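Local coordinates for protein beta-glucosidase (PDB 6JXG) that probably hydrolyses terminal, non-reducing beta-D-glucosyl residues, releasing beta-D-glucose, as a secreted family 3 glycoside hydrolase involved in cellulose degradation, at residues 63-71 with 308-319; 97-105 with 297-306. All coordinates share one frame; numbering follows the deposited sequence.

The loop between helices 278-294 and 323-332 supplies a segment to both contacts, and backbone carbonyls carry much of the bonding in each. Contact 2 lays its earlier part on the C-terminal end of helix 84-100, where side-chain donors meet backbone oxygens. Contact 1 sets its later part against the loop after strand 55-57, with backbone bonds, glycines, waters and an N-linked sugar. Both are partly buried, though contact 1 has more exposed residues. The two meet where Thr70 reaches Glu97 and Thr305 reaches the carbonyl of Gly314, probably by hydrogen bonds.

Contact 1: residues 63-71 with 308-319; sequences IRFVQNVTA and SWNGGLGGPNVQ. With NAG (2-acetamido-2-deoxy-beta-D-glucopyranose), chain B.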
ATOM      1  N   ILE A  63       2.455  14.533  -1.207  1.00 10.88           N
ATOM      2  CA  ILE A  63       3.781  15.179  -1.228  1.00 10.21           C
ATOM      3  C   ILE A  63       4.137  15.535   0.201  1.00 10.16           C
ATOM      4  O   ILE A  63       3.334  16.227   0.912  1.00 11.54           O
ATOM      5  CB  ILE A  63       3.760  16.485  -2.022  1.00 11.20           C
ATOM      6  CG1 ILE A  63       3.057  16.333  -3.375  1.00 11.44           C
ATOM      7  CG2 ILE A  63       5.199  17.015  -2.154  1.00 10.07           C
ATOM      8  CD1 ILE A  63       3.559  15.202  -4.244  1.00 11.94           C
ATOM      9  N   ARG A  64       5.259  15.020   0.683  1.00 10.21           N
ATOM     10  CA  ARG A  64       5.733  15.333   2.023  1.00  9.63           C
ATOM     11  C   ARG A  64       6.343  16.780   2.088  1.00 10.32           C
ATOM     12  O   ARG A  64       6.925  17.267   1.116  1.00  9.84           O
ATOM     13  CB  ARG A  64       6.762  14.309   2.421  1.00 10.30           C
ATOM     14  CG  ARG A  64       7.116  14.301   3.907  1.00  9.98           C
ATOM     15  CD  ARG A  64       8.211  13.235   4.120  1.00 10.50           C
ATOM     16  NE  ARG A  64       8.616  13.304   5.514  1.00 11.05           N
ATOM     17  CZ  ARG A  64       9.765  12.789   6.007  1.00 11.48           C
ATOM     18  NH1 ARG A  64      10.646  12.155   5.243  1.00  9.60           N
ATOM     19  NH2 ARG A  64      10.008  12.960   7.296  1.00 12.70           N
ATOM     20  N   PHE A  65       6.092  17.437   3.210  1.00  9.83           N
ATOM     21  CA  PHE A  65       6.635  18.759   3.632  1.00 11.06           C
ATOM     22  C   PHE A  65       5.929  19.954   2.945  1.00 11.18           C
ATOM     23  O   PHE A  65       5.655  20.981   3.583  1.00 11.36           O
ATOM     24  CB  PHE A  65       8.181  18.862   3.465  1.00 11.41           C
ATOM     25  CG  PHE A  65       8.975  17.860   4.283  1.00 12.05           C
ATOM     26  CD1 PHE A  65       8.951  17.894   5.672  1.00 12.56           C
ATOM     27  CD2 PHE A  65       9.795  16.930   3.699  1.00 11.26           C
ATOM     28  CE1 PHE A  65       9.684  17.012   6.446  1.00 13.33           C
ATOM     29  CE2 PHE A  65      10.557  16.053   4.500  1.00 11.43           C
ATOM     30  CZ  PHE A  65      10.497  16.108   5.863  1.00 12.12           C
ATOM     31  N   VAL A  66       5.700  19.868   1.653  1.00 10.91           N
ATOM     32  CA  VAL A  66       5.180  20.988   0.878  1.00 11.42           C
ATOM     33  C   VAL A  66       3.730  21.334   1.241  1.00 12.14           C
ATOM     34  O   VAL A  66       2.875  20.457   1.435  1.00 11.02           O
ATOM     35  CB  VAL A  66       5.291  20.655  -0.617  1.00 11.85           C
ATOM     36  CG1 VAL A  66       4.837  21.795  -1.494  1.00 13.20           C
ATOM     37  CG2 VAL A  66       6.699  20.273  -0.966  1.00 11.72           C
ATOM     38  N   GLN A  67       3.444  22.634   1.346  1.00 11.75           N
ATOM     39  CA  GLN A  67       2.135  23.080   1.653  1.00 11.88           C
ATOM     40  C   GLN A  67       1.249  23.082   0.385  1.00 11.97           C
ATOM     41  O   GLN A  67       1.758  23.013  -0.781  1.00 10.76           O
ATOM     42  CB  GLN A  67       2.157  24.459   2.327  1.00 13.56           C
ATOM     43  CG  GLN A  67       2.984  24.564   3.564  1.00 13.34           C
ATOM     44  CD  GLN A  67       2.567  23.513   4.552  1.00 17.38           C
ATOM     45  OE1 GLN A  67       1.420  23.480   4.918  1.00 19.09           O
ATOM     46  NE2 GLN A  67       3.473  22.592   4.926  1.00 17.43           N
ATOM     47  N   ASN A  68      -0.062  23.145   0.633  1.00 12.35           N
ATOM     48  CA  ASN A  68      -1.065  23.196  -0.456  1.00 12.88           C
ATOM     49  C   ASN A  68      -0.927  22.005  -1.376  1.00 12.30           C
ATOM     50  O   ASN A  68      -0.979  22.141  -2.579  1.00 10.98           O
ATOM     51  CB  ASN A  68      -0.910  24.460  -1.267  1.00 14.74           C
ATOM     52  CG  ASN A  68      -1.711  25.587  -0.719  1.00 18.15           C
ATOM     53  OD1 ASN A  68      -2.793  25.381  -0.127  1.00 17.64           O
ATOM     54  ND2 ASN A  68      -1.190  26.794  -0.869  1.00 22.81           N
ATOM     55  N   VAL A  69      -0.837  20.824  -0.750  1.00 11.85           N
ATOM     56  CA  VAL A  69      -0.911  19.578  -1.468  1.00 11.61           C
ATOM     57  C   VAL A  69      -2.062  18.728  -0.838  1.00 11.69           C
ATOM     58  O   VAL A  69      -2.612  19.065   0.190  1.00 10.94           O
ATOM     59  CB  VAL A  69       0.425  18.807  -1.378  1.00 11.76           C
ATOM     60  CG1 VAL A  69       1.561  19.657  -1.894  1.00 11.86           C
ATOM     61  CG2 VAL A  69       0.706  18.358   0.042  1.00 12.30           C
ATOM     62  N   THR A  70      -2.407  17.647  -1.491  1.00 10.92           N
ATOM     63  CA  THR A  70      -3.468  16.763  -1.021  1.00 11.88           C
ATOM     64  C   THR A  70      -2.875  15.661  -0.129  1.00 10.96           C
ATOM     65  O   THR A  70      -1.905  15.015  -0.498  1.00 11.28           O
ATOM     66  CB  THR A  70      -4.210  16.128  -2.218  1.00 12.00           C
ATOM     67  OG1 THR A  70      -4.824  17.180  -2.981  1.00 12.02           O
ATOM     68  CG2 THR A  70      -5.331  15.168  -1.792  1.00 11.89           C
ATOM     69  N   ALA A  71      -3.549  15.381   0.980  1.00 10.91           N
ATOM     70  CA  ALA A  71      -3.195  14.268   1.833  1.00 11.26           C
ATOM     71  C   ALA A  71      -4.186  13.117   1.501  1.00 10.61           C
ATOM     72  O   ALA A  71      -5.324  13.102   1.968  1.00  9.62           O
ATOM     73  CB  ALA A  71      -3.235  14.669   3.300  1.00 12.33           C
ATOM     74  N   SER A 308      11.791  21.726   1.109  1.00 13.89           N
ATOM     75  CA  SER A 308      11.328  20.865   2.213  1.00 13.51           C
ATOM     76  C   SER A 308      11.612  21.427   3.583  1.00 13.25           C
ATOM     77  O   SER A 308      10.984  21.024   4.560  1.00 13.95           O
ATOM     78  CB  SER A 308      12.024  19.500   2.054  1.00 13.28           C
ATOM     79  OG  SER A 308      11.554  18.815   0.860  1.00 12.07           O
ATOM     80  N   TRP A 309      12.596  22.320   3.707  1.00 12.86           N
ATOM     81  CA  TRP A 309      13.182  22.624   5.019  1.00 13.20           C
ATOM     82  C   TRP A 309      12.802  24.062   5.489  1.00 13.95           C
ATOM     83  O   TRP A 309      13.216  24.491   6.546  1.00 14.02           O
ATOM     84  CB  TRP A 309      14.710  22.478   4.970  1.00 13.50           C
ATOM     85  CG  TRP A 309      15.160  21.370   4.065  1.00 12.96           C
ATOM     86  CD1 TRP A 309      15.819  21.481   2.879  1.00 14.06           C
ATOM     87  CD2 TRP A 309      14.861  19.975   4.227  1.00 13.05           C
ATOM     88  NE1 TRP A 309      15.973  20.239   2.287  1.00 13.72           N
ATOM     89  CE2 TRP A 309      15.437  19.293   3.122  1.00 13.95           C
ATOM     90  CE3 TRP A 309      14.235  19.236   5.220  1.00 13.94           C
ATOM     91  CZ2 TRP A 309      15.290  17.962   2.950  1.00 14.46           C
ATOM     92  CZ3 TRP A 309      14.146  17.892   5.069  1.00 15.38           C
ATOM     93  CH2 TRP A 309      14.677  17.266   3.970  1.00 15.54           C
ATOM     94  N   ASN A 310      12.003  24.777   4.712  1.00 13.86           N
ATOM     95  CA  ASN A 310      11.601  26.183   5.093  1.00 13.20           C
ATOM     96  C   ASN A 310      10.158  26.279   5.457  1.00 14.14           C
ATOM     97  O   ASN A 310       9.603  27.374   5.432  1.00 13.85           O
ATOM     98  CB  ASN A 310      11.938  27.150   3.892  1.00 13.42           C
ATOM     99  CG  ASN A 310      10.961  27.035   2.736  1.00 13.55           C
ATOM    100  OD1 ASN A 310      10.174  26.110   2.738  1.00 16.64           O
ATOM    101  ND2 ASN A 310      11.024  27.937   1.711  1.00 12.74           N
ATOM    102  N   GLY A 311       9.532  25.127   5.747  1.00 13.69           N
ATOM    103  CA  GLY A 311       8.107  24.980   6.036  1.00 12.69           C
ATOM    104  C   GLY A 311       7.319  24.484   4.852  1.00 12.39           C
ATOM    105  O   GLY A 311       6.105  24.442   4.898  1.00 12.05           O
ATOM    106  N   GLY A 312       8.006  24.166   3.746  1.00 12.73           N
ATOM    107  CA  GLY A 312       7.332  23.683   2.542  1.00 13.42           C
ATOM    108  C   GLY A 312       6.761  24.791   1.699  1.00 13.23           C
ATOM    109  O   GLY A 312       5.722  24.613   1.033  1.00 13.10           O
ATOM    110  N   LEU A 313       7.438  25.930   1.724  1.00 14.79           N
ATOM    111  CA  LEU A 313       6.899  27.172   1.123  1.00 14.83           C
ATOM    112  C   LEU A 313       7.608  27.500  -0.149  1.00 15.43           C
ATOM    113  O   LEU A 313       8.788  27.188  -0.342  1.00 15.03           O
ATOM    114  CB  LEU A 313       7.013  28.320   2.132  1.00 15.90           C
ATOM    115  CG  LEU A 313       6.341  28.052   3.492  1.00 16.45           C
ATOM    116  CD1 LEU A 313       6.580  29.157   4.490  1.00 19.82           C
ATOM    117  CD2 LEU A 313       4.879  27.878   3.257  1.00 17.91           C
ATOM    118  N   GLY A 314       6.895  28.194  -1.016  1.00 15.33           N
ATOM    119  CA  GLY A 314       7.444  28.751  -2.252  1.00 16.53           C
ATOM    120  C   GLY A 314       6.810  28.189  -3.524  1.00 15.76           C
ATOM    121  O   GLY A 314       7.031  28.698  -4.643  1.00 16.06           O
ATOM    122  N   GLY A 315       6.091  27.079  -3.393  1.00 14.47           N
ATOM    123  CA  GLY A 315       5.422  26.452  -4.529  1.00 14.21           C
ATOM    124  C   GLY A 315       3.984  26.892  -4.860  1.00 14.36           C
ATOM    125  O   GLY A 315       3.327  27.554  -4.079  1.00 15.40           O
ATOM    126  N   PRO A 316       3.474  26.492  -6.017  1.00 14.66           N
ATOM    127  CA  PRO A 316       2.071  26.814  -6.314  1.00 14.25           C
ATOM    128  C   PRO A 316       1.080  25.891  -5.548  1.00 15.12           C
ATOM    129  O   PRO A 316       1.487  24.809  -4.997  1.00 14.49           O
ATOM    130  CB  PRO A 316       2.003  26.570  -7.770  1.00 14.71           C
ATOM    131  CG  PRO A 316       2.949  25.476  -8.004  1.00 14.93           C
ATOM    132  CD  PRO A 316       4.105  25.773  -7.115  1.00 14.31           C
ATOM    133  N   ASN A 317      -0.190  26.276  -5.530  1.00 13.43           N
ATOM    134  CA  ASN A 317      -1.173  25.416  -4.903  1.00 15.58           C
ATOM    135  C   ASN A 317      -1.516  24.377  -5.944  1.00 13.80           C
ATOM    136  O   ASN A 317      -2.012  24.735  -7.003  1.00 15.33           O
ATOM    137  CB  ASN A 317      -2.373  26.195  -4.495  1.00 16.26           C
ATOM    138  CG  ASN A 317      -3.577  25.312  -4.181  1.00 17.07           C
ATOM    139  OD1 ASN A 317      -3.457  24.193  -3.734  1.00 16.17           O
ATOM    140  ND2 ASN A 317      -4.736  25.877  -4.334  1.00 18.08           N
ATOM    141  N   VAL A 318      -1.189  23.126  -5.680  1.00 12.07           N
ATOM    142  CA  VAL A 318      -1.388  22.083  -6.689  1.00 11.37           C
ATOM    143  C   VAL A 318      -2.586  21.160  -6.387  1.00 11.22           C
ATOM    144  O   VAL A 318      -2.716  20.138  -7.024  1.00 11.93           O
ATOM    145  CB  VAL A 318      -0.078  21.267  -6.878  1.00 11.43           C
ATOM    146  CG1 VAL A 318       1.097  22.143  -7.326  1.00 12.49           C
ATOM    147  CG2 VAL A 318       0.317  20.542  -5.630  1.00 11.16           C
ATOM    148  N   GLN A 319      -3.428  21.477  -5.425  1.00 11.40           N
ATOM    149  CA  GLN A 319      -4.505  20.561  -4.995  1.00 12.00           C
ATOM    150  C   GLN A 319      -5.509  20.234  -6.075  1.00 12.27           C
ATOM    151  O   GLN A 319      -6.078  19.155  -6.062  1.00 12.23           O
ATOM    152  CB  GLN A 319      -5.267  21.107  -3.822  1.00 12.53           C
ATOM    153  CG  GLN A 319      -4.376  21.202  -2.575  1.00 13.79           C
ATOM    154  CD  GLN A 319      -5.146  21.767  -1.410  1.00 14.86           C
ATOM    155  OE1 GLN A 319      -6.045  21.137  -0.900  1.00 14.75           O
ATOM    156  NE2 GLN A 319      -4.817  23.000  -1.019  1.00 15.94           N
TER
HETATM  157  C1  NAG B 801      -1.900  27.964  -0.420  1.00 27.20           C
HETATM  158  C2  NAG B 801      -1.050  29.094   0.157  1.00 31.38           C
HETATM  159  C3  NAG B 801      -1.937  30.309   0.353  1.00 36.57           C
HETATM  160  C4  NAG B 801      -2.509  30.686  -0.997  1.00 36.32           C
HETATM  161  C5  NAG B 801      -3.378  29.507  -1.400  1.00 35.10           C
HETATM  162  C6  NAG B 801      -4.207  29.680  -2.665  1.00 35.57           C
HETATM  163  C7  NAG B 801       0.826  28.502   1.589  1.00 33.52           C
HETATM  164  C8  NAG B 801       1.333  28.079   2.935  1.00 32.95           C
HETATM  165  N2  NAG B 801      -0.471  28.706   1.433  1.00 28.98           N
HETATM  166  O3  NAG B 801      -1.122  31.346   0.842  1.00 37.23           O
HETATM  167  O4  NAG B 801      -3.248  31.886  -0.880  1.00 40.44           O
HETATM  168  O5  NAG B 801      -2.496  28.439  -1.620  1.00 28.83           O
HETATM  169  O6  NAG B 801      -3.289  30.221  -3.582  1.00 43.84           O
HETATM  170  O7  NAG B 801       1.601  28.661   0.660  1.00 40.12           O
HETATM  171  O   HOH W   1       3.011  24.437  -2.808  1.00 14.84           O
HETATM  172  O   HOH W   2       1.017  27.465  -2.170  1.00 23.57           O
HETATM  173  O   HOH W   3      -6.778  18.736  -1.898  1.00 11.62           O
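Asn317 OD1, which lies against Asn68 CB at 3.6 Å, is gripped by two donors of a single residue: Gln319 N and Gln319 NE2 approach it from opposite faces of its plane. The backbone bond closes an Asx turn, while the amide bond keeps the end of Gln319 beside Asn68, whose side chain it crosses at about a right angle. Asn68 ND2 carries the N-linked sugar, and Leu313 CD2 packs on the acetyl methyl C8 of that sugar at 3.6 Å. One water joins Asn68 ND2, Gly315 O and the sugar's O7; another bridges Gln67 O and Pro316 O. Two backbone bonds align the loops: Val318 N donates to Asn68 O at 3.3 Å, and Gln67 N donates to Gly312 O almost straight (3.0 Å, 176°). Gly312 CA also touches Phe65 O at 3.3 Å through a CA-H...O contact, and a side chain on Gly312 would run into that oxygen. A bend at chi2 (-54°) folds the Gln67 amide back, giving NE2 weak bonds to Phe65 O and Gly311 O, with Asp389 as its stronger partner. Beyond it, the Phe65 ring meets Trp309 obliquely, planes 54° apart, and rests one face on Arg64 CG. The fit therefore seems to rest as much on main-chain shape and bridging water as on side chains, with the attached sugar packed partly against both loops.

Contact 2: residues 97-105 with 297-306; sequences EAKALGINV and QDQGYPAVTW
A Schellman motif at Gly102 ends helix 84-100 in the TIM-barrel domain of this family 3 enzyme, and the segment 297-306 wraps round that turn. Gly102 CA comes to 3.3 Å from Pro302 O, and a CB there would clash with the carbonyl oxygens of both Pro302 and Ala303. Three carbonyls, of Leu101, Ile103 and Asn104, each receive a side-chain donor from the loop. Trp306 NE1 reaches Leu101 O at 2.9 Å, in the carbonyl plane and on a lone pair. A chi1 of 45°, which sets the indole between its own backbone N and carbonyl carbon, brings this edge inward, where CZ2 also meets Ile103 CG1 at 3.8 Å. Tyr301 OH donates to Ile103 O over 2.6 Å, from a position tilted 29° out of the carbonyl plane. Gln297, extended beyond CG, sends NE2 to Asn104 O in a nearly straight bond (3.0 Å, 173°), and the same NE2 is bonded to Gly149 O. The Tyr301 ring is held between Gln297 CG on one face and Pro302 CD on the opposite one, while Lys99 crosses obliquely with CD 3.6 Å from Tyr301 CE2. With Tyr301 replaced by alanine, Ile103 O would probably lose its hydroxyl partner, and a gap is likely to open between Gln297, Pro302 and the aliphatic part of Lys99. A water donates to both Ala100 O and Ala303 O. Three carbonyls between the helix end and strand 105-106 thus accept indole, phenol and amide donors from the crossing loop, which probably helps to fix its course.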
ATOM      1  N   GLU A  97       0.206  16.282  -8.917  1.00 11.24           N
ATOM      2  CA  GLU A  97       0.771  17.199  -7.946  1.00 10.90           C
ATOM      3  C   GLU A  97       2.340  17.216  -7.976  1.00 10.96           C
ATOM      4  O   GLU A  97       2.969  18.285  -7.855  1.00 11.66           O
ATOM      5  CB  GLU A  97       0.238  16.942  -6.525  1.00 10.36           C
ATOM      6  CG  GLU A  97      -1.258  17.132  -6.441  1.00 10.21           C
ATOM      7  CD  GLU A  97      -1.885  17.237  -5.049  1.00 10.75           C
ATOM      8  OE1 GLU A  97      -1.201  17.251  -3.987  1.00 10.51           O
ATOM      9  OE2 GLU A  97      -3.168  17.264  -5.055  1.00 11.02           O
ATOM     10  N   ALA A  98       2.944  16.023  -8.004  1.00 11.56           N
ATOM     11  CA  ALA A  98       4.387  15.864  -7.991  1.00 11.32           C
ATOM     12  C   ALA A  98       4.972  16.653  -9.220  1.00 12.75           C
ATOM     13  O   ALA A  98       5.897  17.498  -9.076  1.00 11.28           O
ATOM     14  CB  ALA A  98       4.736  14.389  -8.055  1.00 11.19           C
ATOM     15  N   LYS A  99       4.452  16.382 -10.424  1.00 13.43           N
ATOM     16  CA  LYS A  99       4.942  17.055 -11.621  1.00 12.89           C
ATOM     17  C   LYS A  99       4.831  18.575 -11.505  1.00 13.26           C
ATOM     18  O   LYS A  99       5.764  19.323 -11.879  1.00 13.64           O
ATOM     19  CB  LYS A  99       4.186  16.572 -12.879  1.00 14.70           C
ATOM     20  CG  LYS A  99       4.491  17.457 -14.101  1.00 15.81           C
ATOM     21  CD  LYS A  99       4.317  16.736 -15.445  1.00 17.91           C
ATOM     22  CE  LYS A  99       4.606  17.721 -16.619  1.00 19.25           C
ATOM     23  NZ  LYS A  99       3.720  17.478 -17.835  1.00 19.90           N
ATOM     24  N   ALA A 100       3.670  19.026 -11.034  1.00 12.01           N
ATOM     25  CA  ALA A 100       3.390  20.456 -10.982  1.00 12.93           C
ATOM     26  C   ALA A 100       4.389  21.179 -10.034  1.00 12.71           C
ATOM     27  O   ALA A 100       4.679  22.353 -10.221  1.00 12.85           O
ATOM     28  CB  ALA A 100       1.940  20.685 -10.587  1.00 12.21           C
ATOM     29  N   LEU A 101       4.886  20.467  -9.006  1.00 11.65           N
ATOM     30  CA  LEU A 101       5.941  20.921  -8.127  1.00 11.55           C
ATOM     31  C   LEU A 101       7.384  20.713  -8.617  1.00 12.63           C
ATOM     32  O   LEU A 101       8.310  21.055  -7.906  1.00 12.90           O
ATOM     33  CB  LEU A 101       5.783  20.166  -6.800  1.00 12.80           C
ATOM     34  CG  LEU A 101       4.508  20.587  -6.033  1.00 12.58           C
ATOM     35  CD1 LEU A 101       4.322  19.772  -4.745  1.00 13.47           C
ATOM     36  CD2 LEU A 101       4.420  22.059  -5.696  1.00 13.29           C
ATOM     37  N   GLY A 102       7.570  20.066  -9.768  1.00 11.42           N
ATOM     38  CA  GLY A 102       8.856  19.852 -10.359  1.00 12.30           C
ATOM     39  C   GLY A 102       9.544  18.646  -9.725  1.00 12.67           C
ATOM     40  O   GLY A 102      10.714  18.445  -9.902  1.00 11.54           O
ATOM     41  N   ILE A 103       8.779  17.812  -9.031  1.00 12.15           N
ATOM     42  CA  ILE A 103       9.340  16.573  -8.445  1.00 13.17           C
ATOM     43  C   ILE A 103       9.625  15.579  -9.538  1.00 12.46           C
ATOM     44  O   ILE A 103       8.731  15.196 -10.320  1.00 15.37           O
ATOM     45  CB  ILE A 103       8.405  16.002  -7.364  1.00 11.95           C
ATOM     46  CG1 ILE A 103       8.334  16.990  -6.227  1.00 13.12           C
ATOM     47  CG2 ILE A 103       8.885  14.615  -6.870  1.00 12.01           C
ATOM     48  CD1 ILE A 103       7.338  16.702  -5.171  1.00 13.56           C
ATOM     49  N   ASN A 104      10.881  15.116  -9.629  1.00 12.02           N
ATOM     50  CA  ASN A 104      11.186  14.129 -10.643  1.00 10.80           C
ATOM     51  C   ASN A 104      10.752  12.675 -10.293  1.00 11.39           C
ATOM     52  O   ASN A 104      10.181  11.961 -11.152  1.00 11.28           O
ATOM     53  CB  ASN A 104      12.658  14.135 -11.061  1.00 11.23           C
ATOM     54  CG  ASN A 104      13.060  15.444 -11.787  1.00 11.49           C
ATOM     55  OD1 ASN A 104      12.806  15.658 -13.034  1.00 13.93           O
ATOM     56  ND2 ASN A 104      13.592  16.319 -11.034  1.00  9.26           N
ATOM     57  N   VAL A 105      11.067  12.279  -9.063  1.00 11.02           N
ATOM     58  CA  VAL A 105      10.826  10.921  -8.565  1.00 10.83           C
ATOM     59  C   VAL A 105      10.004  11.062  -7.303  1.00  9.95           C
ATOM     60  O   VAL A 105      10.459  11.690  -6.334  1.00  9.57           O
ATOM     61  CB  VAL A 105      12.145  10.189  -8.266  1.00 10.68           C
ATOM     62  CG1 VAL A 105      11.841   8.752  -7.833  1.00 10.64           C
ATOM     63  CG2 VAL A 105      13.013  10.236  -9.542  1.00 11.66           C
ATOM     64  N   GLN A 297      10.511  13.499 -19.031  1.00 12.88           N
ATOM     65  CA  GLN A 297      10.800  14.653 -18.211  1.00 13.39           C
ATOM     66  C   GLN A 297      11.876  15.626 -18.809  1.00 14.12           C
ATOM     67  O   GLN A 297      12.200  16.681 -18.209  1.00 14.15           O
ATOM     68  CB  GLN A 297      11.236  14.264 -16.813  1.00 14.29           C
ATOM     69  CG  GLN A 297      10.111  13.585 -16.040  1.00 14.16           C
ATOM     70  CD  GLN A 297      10.476  13.231 -14.646  1.00 12.80           C
ATOM     71  OE1 GLN A 297      11.633  13.245 -14.251  1.00 12.94           O
ATOM     72  NE2 GLN A 297       9.480  12.871 -13.896  1.00 13.65           N
ATOM     73  N   ASP A 298      12.440  15.236 -19.936  1.00 16.71           N
ATOM     74  CA  ASP A 298      13.537  15.966 -20.537  1.00 16.65           C
ATOM     75  C   ASP A 298      13.064  17.169 -21.295  1.00 22.37           C
ATOM     76  O   ASP A 298      13.921  18.007 -21.640  1.00 20.08           O
ATOM     77  CB  ASP A 298      14.316  15.055 -21.516  1.00 16.70           C
ATOM     78  CG  ASP A 298      13.474  14.503 -22.560  1.00 16.61           C
ATOM     79  OD1 ASP A 298      13.809  14.673 -23.752  1.00 16.59           O
ATOM     80  OD2 ASP A 298      12.448  13.874 -22.233  1.00 16.43           O
ATOM     81  N   GLN A 299      11.759  17.253 -21.581  1.00 23.71           N
ATOM     82  CA  GLN A 299      11.168  18.433 -22.239  1.00 30.92           C
ATOM     83  C   GLN A 299      10.067  18.999 -21.363  1.00 26.25           C
ATOM     84  O   GLN A 299       9.096  18.286 -21.085  1.00 26.75           O
ATOM     85  CB  GLN A 299      10.485  18.126 -23.600  1.00 36.41           C
ATOM     86  CG  GLN A 299      10.892  16.880 -24.415  1.00 48.96           C
ATOM     87  CD  GLN A 299       9.939  15.651 -24.296  1.00 53.55           C
ATOM     88  OE1 GLN A 299       9.225  15.468 -23.292  1.00 54.88           O
ATOM     89  NE2 GLN A 299       9.957  14.793 -25.323  1.00 54.66           N
ATOM     90  N   GLY A 300      10.211  20.251 -20.960  1.00 23.82           N
ATOM     91  CA  GLY A 300       9.081  21.038 -20.486  1.00 25.52           C
ATOM     92  C   GLY A 300       8.603  20.637 -19.090  1.00 24.64           C
ATOM     93  O   GLY A 300       7.436  20.875 -18.738  1.00 26.66           O
ATOM     94  N   TYR A 301       9.493  20.091 -18.279  1.00 18.90           N
ATOM     95  CA  TYR A 301       9.132  19.819 -16.876  1.00 17.91           C
ATOM     96  C   TYR A 301       9.195  21.047 -15.997  1.00 18.02           C
ATOM     97  O   TYR A 301      10.165  21.853 -16.078  1.00 17.55           O
ATOM     98  CB  TYR A 301      10.070  18.742 -16.308  1.00 16.89           C
ATOM     99  CG  TYR A 301       9.391  17.797 -15.355  1.00 14.02           C
ATOM    100  CD1 TYR A 301       9.728  17.791 -14.029  1.00 13.02           C
ATOM    101  CD2 TYR A 301       8.451  16.893 -15.801  1.00 13.63           C
ATOM    102  CE1 TYR A 301       9.137  16.926 -13.141  1.00 13.95           C
ATOM    103  CE2 TYR A 301       7.808  16.050 -14.904  1.00 13.49           C
ATOM    104  CZ  TYR A 301       8.205  16.044 -13.583  1.00 13.15           C
ATOM    105  OH  TYR A 301       7.621  15.231 -12.683  1.00 12.31           O
ATOM    106  N   PRO A 302       8.244  21.192 -15.065  1.00 16.45           N
ATOM    107  CA  PRO A 302       8.385  22.301 -14.083  1.00 16.33           C
ATOM    108  C   PRO A 302       9.648  22.289 -13.195  1.00 17.42           C
ATOM    109  O   PRO A 302      10.264  21.235 -12.992  1.00 18.63           O
ATOM    110  CB  PRO A 302       7.131  22.190 -13.237  1.00 16.73           C
ATOM    111  CG  PRO A 302       6.140  21.529 -14.163  1.00 16.08           C
ATOM    112  CD  PRO A 302       6.942  20.526 -14.959  1.00 16.27           C
ATOM    113  N   ALA A 303       9.992  23.470 -12.706  1.00 17.12           N
ATOM    114  CA  ALA A 303      11.143  23.700 -11.816  1.00 18.64           C
ATOM    115  C   ALA A 303      10.681  23.592 -10.370  1.00 15.94           C
ATOM    116  O   ALA A 303       9.537  23.764 -10.117  1.00 14.31           O
ATOM    117  CB  ALA A 303      11.634  25.137 -12.051  1.00 19.36           C
ATOM    118  N   VAL A 304      11.575  23.268  -9.426  1.00 15.61           N
ATOM    119  CA  VAL A 304      11.264  23.298  -8.008  1.00 14.84           C
ATOM    120  C   VAL A 304      11.466  24.735  -7.531  1.00 15.87           C
ATOM    121  O   VAL A 304      12.561  25.262  -7.732  1.00 17.60           O
ATOM    122  CB  VAL A 304      12.219  22.340  -7.266  1.00 14.57           C
ATOM    123  CG1 VAL A 304      12.139  22.537  -5.765  1.00 13.38           C
ATOM    124  CG2 VAL A 304      11.844  20.895  -7.671  1.00 14.73           C
ATOM    125  N   THR A 305      10.456  25.354  -6.904  1.00 15.36           N
ATOM    126  CA  THR A 305      10.576  26.740  -6.365  1.00 14.95           C
ATOM    127  C   THR A 305      10.299  26.785  -4.874  1.00 15.44           C
ATOM    128  O   THR A 305      10.028  27.820  -4.267  1.00 16.00           O
ATOM    129  CB  THR A 305       9.635  27.698  -7.143  1.00 16.70           C
ATOM    130  OG1 THR A 305       8.264  27.414  -6.840  1.00 17.95           O
ATOM    131  CG2 THR A 305       9.860  27.528  -8.708  1.00 15.79           C
ATOM    132  N   TRP A 306      10.358  25.619  -4.239  1.00 14.77           N
ATOM    133  CA  TRP A 306      10.031  25.498  -2.854  1.00 13.53           C
ATOM    134  C   TRP A 306      11.191  24.737  -2.125  1.00 13.39           C
ATOM    135  O   TRP A 306      12.128  24.224  -2.778  1.00 12.04           O
ATOM    136  CB  TRP A 306       8.727  24.690  -2.639  1.00 13.72           C
ATOM    137  CG  TRP A 306       8.662  23.489  -3.454  1.00 12.69           C
ATOM    138  CD1 TRP A 306       8.189  23.413  -4.672  1.00 13.29           C
ATOM    139  CD2 TRP A 306       9.171  22.195  -3.131  1.00 12.96           C
ATOM    140  NE1 TRP A 306       8.347  22.167  -5.184  1.00 13.22           N
ATOM    141  CE2 TRP A 306       8.944  21.384  -4.230  1.00 12.23           C
ATOM    142  CE3 TRP A 306       9.802  21.644  -2.004  1.00 12.71           C
ATOM    143  CZ2 TRP A 306       9.338  20.065  -4.271  1.00 12.38           C
ATOM    144  CZ3 TRP A 306      10.184  20.284  -2.054  1.00 11.51           C
ATOM    145  CH2 TRP A 306       9.890  19.514  -3.120  1.00 10.85           C
TER
HETATM  146  O   HOH W   4       6.742  23.988  -9.850  1.00 19.06           O